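Local coordinates for protein VP24 (White spot syndrome virus, PDB 5HLJ) that is a major envelope protein of the virus and probably serves as a structural component of its membrane envelope, at residues L41-R44 against N45-K48; D58-L61 against V62-K65; N117-G120 against R121-S124; V136-N140 against R141-L145. All coordinates share one frame; numbering follows the deposited sequence.

The four contacts come in series along the chain. Interactions 1 and 4 lie at strand ends of one mixed beta sheet, interaction 2 at the end of the short helix 58-61, and interaction 3 within the loop between strands 105-114 and 128-131. Interactions 2 and 4, about 13 Å between centres, meet where Ile142 packs on Asp58, Leu61 and Val62. Interaction 1, about 18 Å from interaction 2 between centres, touches it through Lys48 CD and Lys65 O at 3.5 Å. Interaction 3 stands apart, about 30 to 35 Å from the other centres. Interactions 1 and 3 both reach the second subunit and contribute to the assembly; 2 and 4 do not.

Interaction 1: L41-R44 against N45-K48; sequences LQTR and NYGK
Thr43 and Gly47 face each other across the loop that joins strands 33-42 and 48-51, and the Thr43 side chain crosses the gap between them. From its CB, which lies 3.5 Å from Gly47 O, two branches leave. The methyl CG2 passes 3.6 Å from the same oxygen, while OG1 is set between the backbone N and the carbonyl carbon (chi1 75°) and so faces into the loop. There OG1 has two partners: it donates to Gly47 O at 2.7 Å and accepts from Tyr46 N at 2.8 Å. The latter bond is bent, with an N-H...O angle of 137°, and Tyr46 CB lies only 3.3 Å from OG1. Gly47 O also receives Thr43 N at 3.1 Å, so backbone and hydroxyl of one residue hold the same carbonyl. Gly47 itself has a positive phi of 69°, a backbone turn that glycine accommodates easily. Outside this knot, the Asn45 amide oxygen lies over one face of the Arg44 guanidinium, towards its rim. Gln42 and Lys48 then form an antiparallel non-hydrogen-bonded pair that begins the hairpin ladder. The loop rests on strand 19-28, where Glu19 accepts from the backbone N of Arg44 and Asn45 and Thr43 packs on Ile21, while Lys48 leads on beside strand 68-72.

Interaction 2: D58-L61 against V62-K65; sequences DSEL and VKKK
Glu60 and Lys63 meet twice where the short helix 58-61 runs out, once through backbone and once through side chains. The compact part is the backbone: Lys63 N donates to Glu60 O at 2.9 Å, coming from above the carbonyl plane, 51° out of it, and not along a lone pair. Two longer bonds continue the winding, both weak. Val62 N reaches Asp58 O at 3.4 Å, the last four-residue step of the helix, and Lys64 N reaches Leu61 O at 3.4 Å, closing a type I turn from Leu61 to Lys64. Aliphatic groups pack against the carbonyls at this end of the helix: Val62 CG2 stands 3.3 Å from Ser59 O, and Lys63 CG lies 3.4 Å from that same oxygen. On the inner side, buried Leu61 turns away to strands 68-72 and 141-151, packing on Ile69 and Ile142.

The outer side is looser and nearer solvent: Lys63 is exposed, and Glu60 and Lys64 are partly so, against buried Leu61. Glu60 bends at chi2 (-55°) and Lys63 at chi3 (-81°), and the two chains converge on a salt bridge between Glu60 OE2 and Lys63 NZ at 3.1 Å, whose hydrogen bond is weak. Lys64 lays its CG 3.5 Å from Leu61 O, yet its NZ stays 4.8 Å from Glu60 OE1. The two lysines would be expected to favour the ionised form of Glu60, whereas the carbonyl end of the helix would rather favour the positive charge of Lys63 and Lys64.

Interaction 3: N117-G120 against R121-S124; sequences NATG and REFS
Asn117 N donates to Glu122 O at 3.0 Å with the donor nearly in line with the carbonyl bond, and within the loop so closed Asn117 to Gly120 make a type I beta turn sealed by Gly120 N to Asn117 O, also 3.0 Å. Gly120, the last residue of the turn, has a positive phi of 73°, a conformation that glycine adopts readily. The Asn117 amide is used at both ends. Its CG lies between the backbone N and the carbonyl carbon (chi1 62°), so OD1 turns into the loop and meets Thr119 OG1 at 2.5 Å, in the plane of the amide carbonyl, with a weak Asx-turn bond from Thr119 N beside it. Its ND2 points the other way and donates to Glu122 OE1 at 3.3 Å, almost straight and within the amide plane; OE1 is met on its anti side, the amide and carboxylate planes being 71° apart.

All this lies in a surface loop between strands 105-114 and 128-131. Thr119 OG1 in turn accepts from Arg121 N at 3.1 Å, an ST turn laid over the end of the beta turn. The Glu122 chain, extended past CG, crosses Thr119 at about a right angle, its CG coming 3.5 Å from OG1. Asn82 of the second subunit pairs with both Arg121 NE and Glu122 OE2, and His79 O of the second subunit takes Arg121 NH2.

Interaction 4: V136-N140 against R141-L145; sequences VLKKN and RINTL
Asn143 reaches across to Lys138 and grips its backbone at both ends. OD1 accepts from Lys138 N at 2.9 Å, with the donor well above the carbonyl plane, 45° out of it. ND2 donates to Lys138 O at 3.3 Å; this second bond is nearly straight at 168°, lies on a lone pair of the carbonyl and stays in the amide plane. Beside the amide, Leu137 CB comes 3.9 Å from Asn143 ND2.

In the next shell Lys138 and Arg141 run side by side. Lys138 CB sits 3.7 Å above the guanidinium plane, over its centre, and CG lies 3.7 Å from Arg141 NH1. The two charged ends do not meet, for Lys138 NZ turns to a salt bridge with Asp104. A type II turn from Lys138 to Arg141, with Asn140 at positive phi, brings the partners together.

Further out, Asn143 ND2 also bonds to Val97 O, tying the turn to strand 90-99, the sheet partner of strand 141-151. Strand 135-137 instead pairs with 105-114 at the far edge of the sheet, so the turn and its asparagine join two non-adjacent strands of that sheet.

Interaction 1: L41-R44 against N45-K48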
loop_
_atom_site.group_PDB
_atom_site.type_symbol
_atom_site.label_atom_id
_atom_site.label_comp_id
_atom_site.label_asym_id
_atom_site.label_seq_id
_atom_site.Cartn_x
_atom_site.Cartn_y
_atom_site.Cartn_z
ATOM N N LEU A 41 13.347 3.499 -16.406
ATOM C CA LEU A 41 11.891 3.475 -16.356
ATOM C C LEU A 41 11.373 4.813 -16.832
ATOM O O LEU A 41 11.731 5.848 -16.284
ATOM C CB LEU A 41 11.381 3.172 -14.938
ATOM C CG LEU A 41 9.880 3.358 -14.634
ATOM C CD1 LEU A 41 8.995 2.373 -15.395
ATOM C CD2 LEU A 41 9.620 3.240 -13.147
ATOM N N GLN A 42 10.556 4.786 -17.877
ATOM C CA GLN A 42 9.898 5.986 -18.357
ATOM C C GLN A 42 8.622 6.237 -17.548
ATOM O O GLN A 42 7.719 5.411 -17.527
ATOM C CB GLN A 42 9.578 5.861 -19.843
ATOM C CG GLN A 42 9.022 7.138 -20.432
ATOM C CD GLN A 42 10.014 8.272 -20.343
ATOM O OE1 GLN A 42 11.187 8.120 -20.720
ATOM N NE2 GLN A 42 9.565 9.415 -19.822
ATOM N N THR A 43 8.556 7.360 -16.849
ATOM C CA THR A 43 7.360 7.679 -16.080
ATOM C C THR A 43 6.525 8.682 -16.863
ATOM O O THR A 43 7.013 9.272 -17.832
ATOM C CB THR A 43 7.709 8.252 -14.689
ATOM O OG1 THR A 43 8.171 9.608 -14.828
ATOM C CG2 THR A 43 8.774 7.389 -14.004
ATOM N N ARG A 44 5.277 8.884 -16.445
ATOM C CA ARG A 44 4.445 9.877 -17.108
ATOM C C ARG A 44 4.660 11.273 -16.525
ATOM O O ARG A 44 4.558 12.253 -17.243
ATOM C CB ARG A 44 2.952 9.506 -17.042
ATOM C CG ARG A 44 2.648 8.010 -17.015
ATOM C CD ARG A 44 1.127 7.718 -17.133
ATOM N NE ARG A 44 0.286 8.809 -16.618
ATOM C CZ ARG A 44 -0.102 8.943 -15.344
ATOM N NH1 ARG A 44 0.281 8.056 -14.415
ATOM N NH2 ARG A 44 -0.869 9.980 -14.992
ATOM N N ASN A 45 4.955 11.374 -15.235
ATOM C CA ASN A 45 5.011 12.681 -14.594
ATOM C C ASN A 45 6.388 13.067 -14.059
ATOM O O ASN A 45 6.588 14.210 -13.668
ATOM C CB ASN A 45 3.994 12.748 -13.448
ATOM C CG ASN A 45 2.568 12.473 -13.908
ATOM O OD1 ASN A 45 1.897 11.579 -13.388
ATOM N ND2 ASN A 45 2.099 13.244 -14.878
ATOM N N TYR A 46 7.332 12.128 -14.035
ATOM C CA TYR A 46 8.606 12.388 -13.375
ATOM C C TYR A 46 9.797 12.220 -14.306
ATOM O O TYR A 46 10.929 12.078 -13.853
ATOM C CB TYR A 46 8.736 11.491 -12.129
ATOM C CG TYR A 46 7.725 11.908 -11.100
ATOM C CD1 TYR A 46 8.013 12.912 -10.184
ATOM C CD2 TYR A 46 6.448 11.368 -11.102
ATOM C CE1 TYR A 46 7.071 13.336 -9.272
ATOM C CE2 TYR A 46 5.497 11.789 -10.192
ATOM C CZ TYR A 46 5.812 12.773 -9.285
ATOM O OH TYR A 46 4.865 13.189 -8.385
ATOM N N GLY A 47 9.547 12.260 -15.609
ATOM C CA GLY A 47 10.619 12.103 -16.575
ATOM C C GLY A 47 11.156 10.688 -16.560
ATOM O O GLY A 47 10.417 9.741 -16.252
ATOM N N LYS A 48 12.441 10.542 -16.887
ATOM C CA LYS A 48 13.068 9.228 -16.953
ATOM C C LYS A 48 13.724 8.865 -15.624
ATOM O O LYS A 48 14.497 9.640 -15.058
ATOM C CB LYS A 48 14.109 9.163 -18.085
ATOM C CG LYS A 48 14.611 7.725 -18.358
ATOM C CD LYS A 48 15.965 7.670 -19.080
ATOM C CE LYS A 48 15.827 7.470 -20.593
ATOM N NZ LYS A 48 15.620 6.042 -21.025
#

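Interaction 2: D58-L61 against V62-K65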
loop_
_atom_site.group_PDB
_atom_site.type_symbol
_atom_site.label_atom_id
_atom_site.label_comp_id
_atom_site.label_asym_id
_atom_site.label_seq_id
_atom_site.Cartn_x
_atom_site.Cartn_y
_atom_site.Cartn_z
ATOM N N ASP A 58 28.817 10.124 -6.017
ATOM C CA ASP A 58 27.978 11.293 -6.242
ATOM C C ASP A 58 28.337 12.043 -7.528
ATOM O O ASP A 58 27.435 12.514 -8.231
ATOM C CB ASP A 58 28.033 12.239 -5.035
ATOM C CG ASP A 58 27.032 11.845 -3.910
ATOM O OD1 ASP A 58 26.478 10.713 -3.928
ATOM O OD2 ASP A 58 26.804 12.681 -2.999
ATOM N N SER A 59 29.626 12.151 -7.861
ATOM C CA SER A 59 30.005 12.933 -9.054
ATOM C C SER A 59 29.599 12.218 -10.352
ATOM O O SER A 59 29.179 12.856 -11.308
ATOM C CB SER A 59 31.504 13.240 -9.066
ATOM O OG SER A 59 32.264 12.056 -8.933
ATOM N N GLU A 60 29.720 10.896 -10.368
ATOM C CA GLU A 60 29.223 10.101 -11.474
ATOM C C GLU A 60 27.694 10.155 -11.568
ATOM O O GLU A 60 27.131 10.292 -12.668
ATOM C CB GLU A 60 29.707 8.658 -11.337
ATOM C CG GLU A 60 31.197 8.505 -11.679
ATOM C CD GLU A 60 31.534 9.057 -13.075
ATOM O OE1 GLU A 60 30.900 8.617 -14.059
ATOM O OE2 GLU A 60 32.417 9.940 -13.188
ATOM N N LEU A 61 27.027 10.090 -10.415
ATOM C CA LEU A 61 25.568 10.001 -10.383
ATOM C C LEU A 61 24.908 11.179 -11.100
ATOM O O LEU A 61 23.929 10.984 -11.808
ATOM C CB LEU A 61 25.056 9.901 -8.936
ATOM C CG LEU A 61 23.660 9.314 -8.690
ATOM C CD1 LEU A 61 23.643 7.804 -8.935
ATOM C CD2 LEU A 61 23.214 9.625 -7.273
ATOM N N VAL A 62 25.451 12.389 -10.951
ATOM C CA VAL A 62 24.833 13.556 -11.585
ATOM C C VAL A 62 25.114 13.673 -13.090
ATOM O O VAL A 62 24.648 14.610 -13.743
ATOM C CB VAL A 62 25.274 14.879 -10.907
ATOM C CG1 VAL A 62 24.902 14.863 -9.421
ATOM C CG2 VAL A 62 26.756 15.143 -11.112
ATOM N N LYS A 63 25.862 12.726 -13.646
ATOM C CA LYS A 63 26.151 12.745 -15.080
ATOM C C LYS A 63 25.274 11.764 -15.870
ATOM O O LYS A 63 25.252 11.791 -17.101
ATOM C CB LYS A 63 27.630 12.436 -15.318
ATOM C CG LYS A 63 28.561 13.387 -14.559
ATOM C CD LYS A 63 29.983 13.412 -15.112
ATOM C CE LYS A 63 30.807 12.254 -14.612
ATOM N NZ LYS A 63 32.254 12.471 -14.911
ATOM N N LYS A 64 24.546 10.900 -15.164
ATOM C CA LYS A 64 23.725 9.897 -15.826
ATOM C C LYS A 64 22.594 10.533 -16.624
ATOM O O LYS A 64 22.190 11.669 -16.367
ATOM C CB LYS A 64 23.165 8.912 -14.813
ATOM C CG LYS A 64 24.217 8.257 -13.974
ATOM C CD LYS A 64 25.155 7.414 -14.795
ATOM C CE LYS A 64 26.219 6.807 -13.914
ATOM N NZ LYS A 64 27.015 5.784 -14.636
ATOM N N LYS A 65 22.098 9.790 -17.605
ATOM C CA LYS A 65 21.124 10.323 -18.550
ATOM C C LYS A 65 19.709 10.028 -18.071
ATOM O O LYS A 65 19.104 9.023 -18.466
ATOM C CB LYS A 65 21.334 9.731 -19.940
ATOM C CG LYS A 65 22.365 10.478 -20.769
ATOM C CD LYS A 65 23.082 9.551 -21.743
ATOM C CE LYS A 65 23.849 10.344 -22.801
ATOM N NZ LYS A 65 24.569 9.406 -23.705
#

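Interaction 3: N117-G120 against R121-S124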
loop_
_atom_site.group_PDB
_atom_site.type_symbol
_atom_site.label_atom_id
_atom_site.label_comp_id
_atom_site.label_asym_id
_atom_site.label_seq_id
_atom_site.Cartn_x
_atom_site.Cartn_y
_atom_site.Cartn_z
ATOM N N ASN A 117 10.700 -17.179 -7.731
ATOM C CA ASN A 117 12.017 -17.805 -7.622
ATOM C C ASN A 117 12.386 -18.502 -8.924
ATOM O O ASN A 117 11.782 -18.239 -9.969
ATOM C CB ASN A 117 12.087 -18.780 -6.431
ATOM C CG ASN A 117 11.115 -19.962 -6.540
ATOM O OD1 ASN A 117 10.649 -20.333 -7.618
ATOM N ND2 ASN A 117 10.825 -20.570 -5.396
ATOM N N ALA A 118 13.366 -19.396 -8.856
ATOM C CA ALA A 118 13.926 -20.041 -10.045
ATOM C C ALA A 118 12.895 -20.902 -10.791
ATOM O O ALA A 118 12.924 -20.996 -12.024
ATOM C CB ALA A 118 15.142 -20.880 -9.656
ATOM N N THR A 119 11.976 -21.507 -10.045
ATOM C CA THR A 119 10.919 -22.324 -10.638
ATOM C C THR A 119 10.010 -21.514 -11.563
ATOM O O THR A 119 9.349 -22.075 -12.434
ATOM C CB THR A 119 10.055 -22.980 -9.546
ATOM O OG1 THR A 119 9.251 -21.983 -8.896
ATOM C CG2 THR A 119 10.944 -23.662 -8.502
ATOM N N GLY A 120 9.976 -20.194 -11.360
ATOM C CA GLY A 120 9.054 -19.317 -12.077
ATOM C C GLY A 120 7.590 -19.414 -11.631
ATOM O O GLY A 120 6.708 -18.843 -12.269
ATOM N N ARG A 121 7.324 -20.131 -10.537
ATOM C CA ARG A 121 5.951 -20.452 -10.138
ATOM C C ARG A 121 5.758 -20.485 -8.627
ATOM O O ARG A 121 4.733 -20.959 -8.136
ATOM C CB ARG A 121 5.520 -21.810 -10.720
ATOM C CG ARG A 121 5.542 -21.905 -12.251
ATOM C CD ARG A 121 5.135 -23.302 -12.738
ATOM N NE ARG A 121 3.731 -23.591 -12.451
ATOM C CZ ARG A 121 2.713 -23.127 -13.180
ATOM N NH1 ARG A 121 2.939 -22.355 -14.238
ATOM N NH2 ARG A 121 1.470 -23.427 -12.848
ATOM N N GLU A 122 6.750 -20.006 -7.890
ATOM C CA GLU A 122 6.684 -19.968 -6.433
ATOM C C GLU A 122 7.272 -18.660 -5.930
ATOM O O GLU A 122 8.115 -18.065 -6.596
ATOM C CB GLU A 122 7.444 -21.142 -5.817
ATOM C CG GLU A 122 6.963 -22.518 -6.249
ATOM C CD GLU A 122 7.996 -23.621 -5.980
ATOM O OE1 GLU A 122 9.084 -23.316 -5.443
ATOM O OE2 GLU A 122 7.713 -24.792 -6.313
ATOM N N PHE A 123 6.838 -18.197 -4.763
ATOM C CA PHE A 123 7.472 -17.007 -4.204
ATOM C C PHE A 123 7.840 -17.246 -2.752
ATOM O O PHE A 123 7.233 -18.071 -2.086
ATOM C CB PHE A 123 6.564 -15.773 -4.346
ATOM C CG PHE A 123 5.215 -15.916 -3.684
ATOM C CD1 PHE A 123 4.131 -16.459 -4.387
ATOM C CD2 PHE A 123 5.019 -15.488 -2.374
ATOM C CE1 PHE A 123 2.887 -16.584 -3.792
ATOM C CE2 PHE A 123 3.758 -15.612 -1.764
ATOM C CZ PHE A 123 2.695 -16.167 -2.473
ATOM N N SER A 124 8.836 -16.526 -2.254
ATOM C CA SER A 124 9.180 -16.660 -0.855
ATOM C C SER A 124 8.106 -16.111 0.084
ATOM O O SER A 124 7.725 -14.952 -0.012
ATOM C CB SER A 124 10.494 -15.957 -0.569
ATOM O OG SER A 124 10.635 -15.814 0.824
#

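Interaction 4: V136-N140 against R141-L145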
loop_
_atom_site.group_PDB
_atom_site.type_symbol
_atom_site.label_atom_id
_atom_site.label_comp_id
_atom_site.label_asym_id
_atom_site.label_seq_id
_atom_site.Cartn_x
_atom_site.Cartn_y
_atom_site.Cartn_z
ATOM N N VAL A 136 11.616 13.535 1.669
ATOM C CA VAL A 136 11.643 14.545 0.620
ATOM C C VAL A 136 12.913 14.420 -0.232
ATOM O O VAL A 136 14.030 14.355 0.288
ATOM C CB VAL A 136 11.553 15.974 1.195
ATOM C CG1 VAL A 136 11.643 17.010 0.064
ATOM C CG2 VAL A 136 10.264 16.149 1.968
ATOM N N LEU A 137 12.738 14.351 -1.547
ATOM C CA LEU A 137 13.878 14.432 -2.448
ATOM C C LEU A 137 13.981 15.887 -2.936
ATOM O O LEU A 137 13.224 16.326 -3.803
ATOM C CB LEU A 137 13.733 13.452 -3.617
ATOM C CG LEU A 137 13.334 12.004 -3.275
ATOM C CD1 LEU A 137 13.017 11.182 -4.544
ATOM C CD2 LEU A 137 14.403 11.308 -2.469
ATOM N N LYS A 138 14.887 16.645 -2.336
ATOM C CA LYS A 138 15.075 18.042 -2.720
ATOM C C LYS A 138 15.618 18.107 -4.154
ATOM O O LYS A 138 16.461 17.294 -4.543
ATOM C CB LYS A 138 16.024 18.737 -1.744
ATOM C CG LYS A 138 15.558 18.711 -0.301
ATOM C CD LYS A 138 14.309 19.542 -0.126
ATOM C CE LYS A 138 14.623 21.028 -0.275
ATOM N NZ LYS A 138 13.449 21.880 0.054
ATOM N N LYS A 139 15.114 19.044 -4.944
ATOM C CA LYS A 139 15.593 19.180 -6.317
ATOM C C LYS A 139 17.009 19.782 -6.397
ATOM O O LYS A 139 17.397 20.592 -5.560
ATOM C CB LYS A 139 14.620 20.021 -7.132
ATOM C CG LYS A 139 14.522 21.467 -6.710
ATOM C CD LYS A 139 13.652 22.224 -7.704
ATOM C CE LYS A 139 13.653 23.711 -7.405
ATOM N NZ LYS A 139 13.404 23.976 -5.968
ATOM N N ASN A 140 17.756 19.360 -7.417
ATOM C CA ASN A 140 19.151 19.748 -7.621
ATOM C C ASN A 140 20.035 19.256 -6.506
ATOM O O ASN A 140 21.101 19.819 -6.247
ATOM C CB ASN A 140 19.297 21.267 -7.760
ATOM C CG ASN A 140 18.724 21.776 -9.057
ATOM O OD1 ASN A 140 17.816 22.610 -9.068
ATOM N ND2 ASN A 140 19.237 21.252 -10.168
ATOM N N ARG A 141 19.591 18.197 -5.843
ATOM C CA ARG A 141 20.349 17.664 -4.740
ATOM C C ARG A 141 20.385 16.154 -4.822
ATOM O O ARG A 141 19.492 15.532 -5.402
ATOM C CB ARG A 141 19.750 18.133 -3.413
ATOM C CG ARG A 141 20.757 18.168 -2.284
ATOM C CD ARG A 141 20.114 18.591 -0.983
ATOM N NE ARG A 141 19.549 19.942 -1.055
ATOM C CZ ARG A 141 18.890 20.515 -0.049
ATOM N NH1 ARG A 141 18.735 19.849 1.094
ATOM N NH2 ARG A 141 18.396 21.747 -0.184
ATOM N N ILE A 142 21.449 15.569 -4.286
ATOM C CA ILE A 142 21.483 14.135 -4.080
ATOM C C ILE A 142 20.973 13.868 -2.664
ATOM O O ILE A 142 21.439 14.472 -1.697
ATOM C CB ILE A 142 22.890 13.567 -4.284
ATOM C CG1 ILE A 142 23.463 14.080 -5.612
ATOM C CG2 ILE A 142 22.872 12.046 -4.275
ATOM C CD1 ILE A 142 24.829 13.537 -5.932
ATOM N N ASN A 143 19.994 12.978 -2.553
ATOM C CA ASN A 143 19.303 12.736 -1.294
ATOM C C ASN A 143 19.490 11.310 -0.813
ATOM O O ASN A 143 19.575 10.382 -1.618
ATOM C CB ASN A 143 17.809 13.007 -1.441
ATOM C CG ASN A 143 17.507 14.362 -2.041
ATOM O OD1 ASN A 143 17.247 15.330 -1.315
ATOM N ND2 ASN A 143 17.514 14.439 -3.378
ATOM N N THR A 144 19.535 11.127 0.496
ATOM C CA THR A 144 19.527 9.782 1.038
ATOM C C THR A 144 18.086 9.272 1.135
ATOM O O THR A 144 17.180 9.995 1.563
ATOM C CB THR A 144 20.236 9.743 2.405
ATOM O OG1 THR A 144 21.621 10.026 2.192
ATOM C CG2 THR A 144 20.126 8.361 3.047
ATOM N N LEU A 145 17.878 8.043 0.678
ATOM C CA LEU A 145 16.568 7.397 0.750
ATOM C C LEU A 145 16.747 6.011 1.327
ATOM O O LEU A 145 17.571 5.242 0.836
ATOM C CB LEU A 145 15.906 7.322 -0.629
ATOM C CG LEU A 145 14.551 6.608 -0.760
ATOM C CD1 LEU A 145 13.483 7.317 0.026
ATOM C CD2 LEU A 145 14.106 6.515 -2.238
#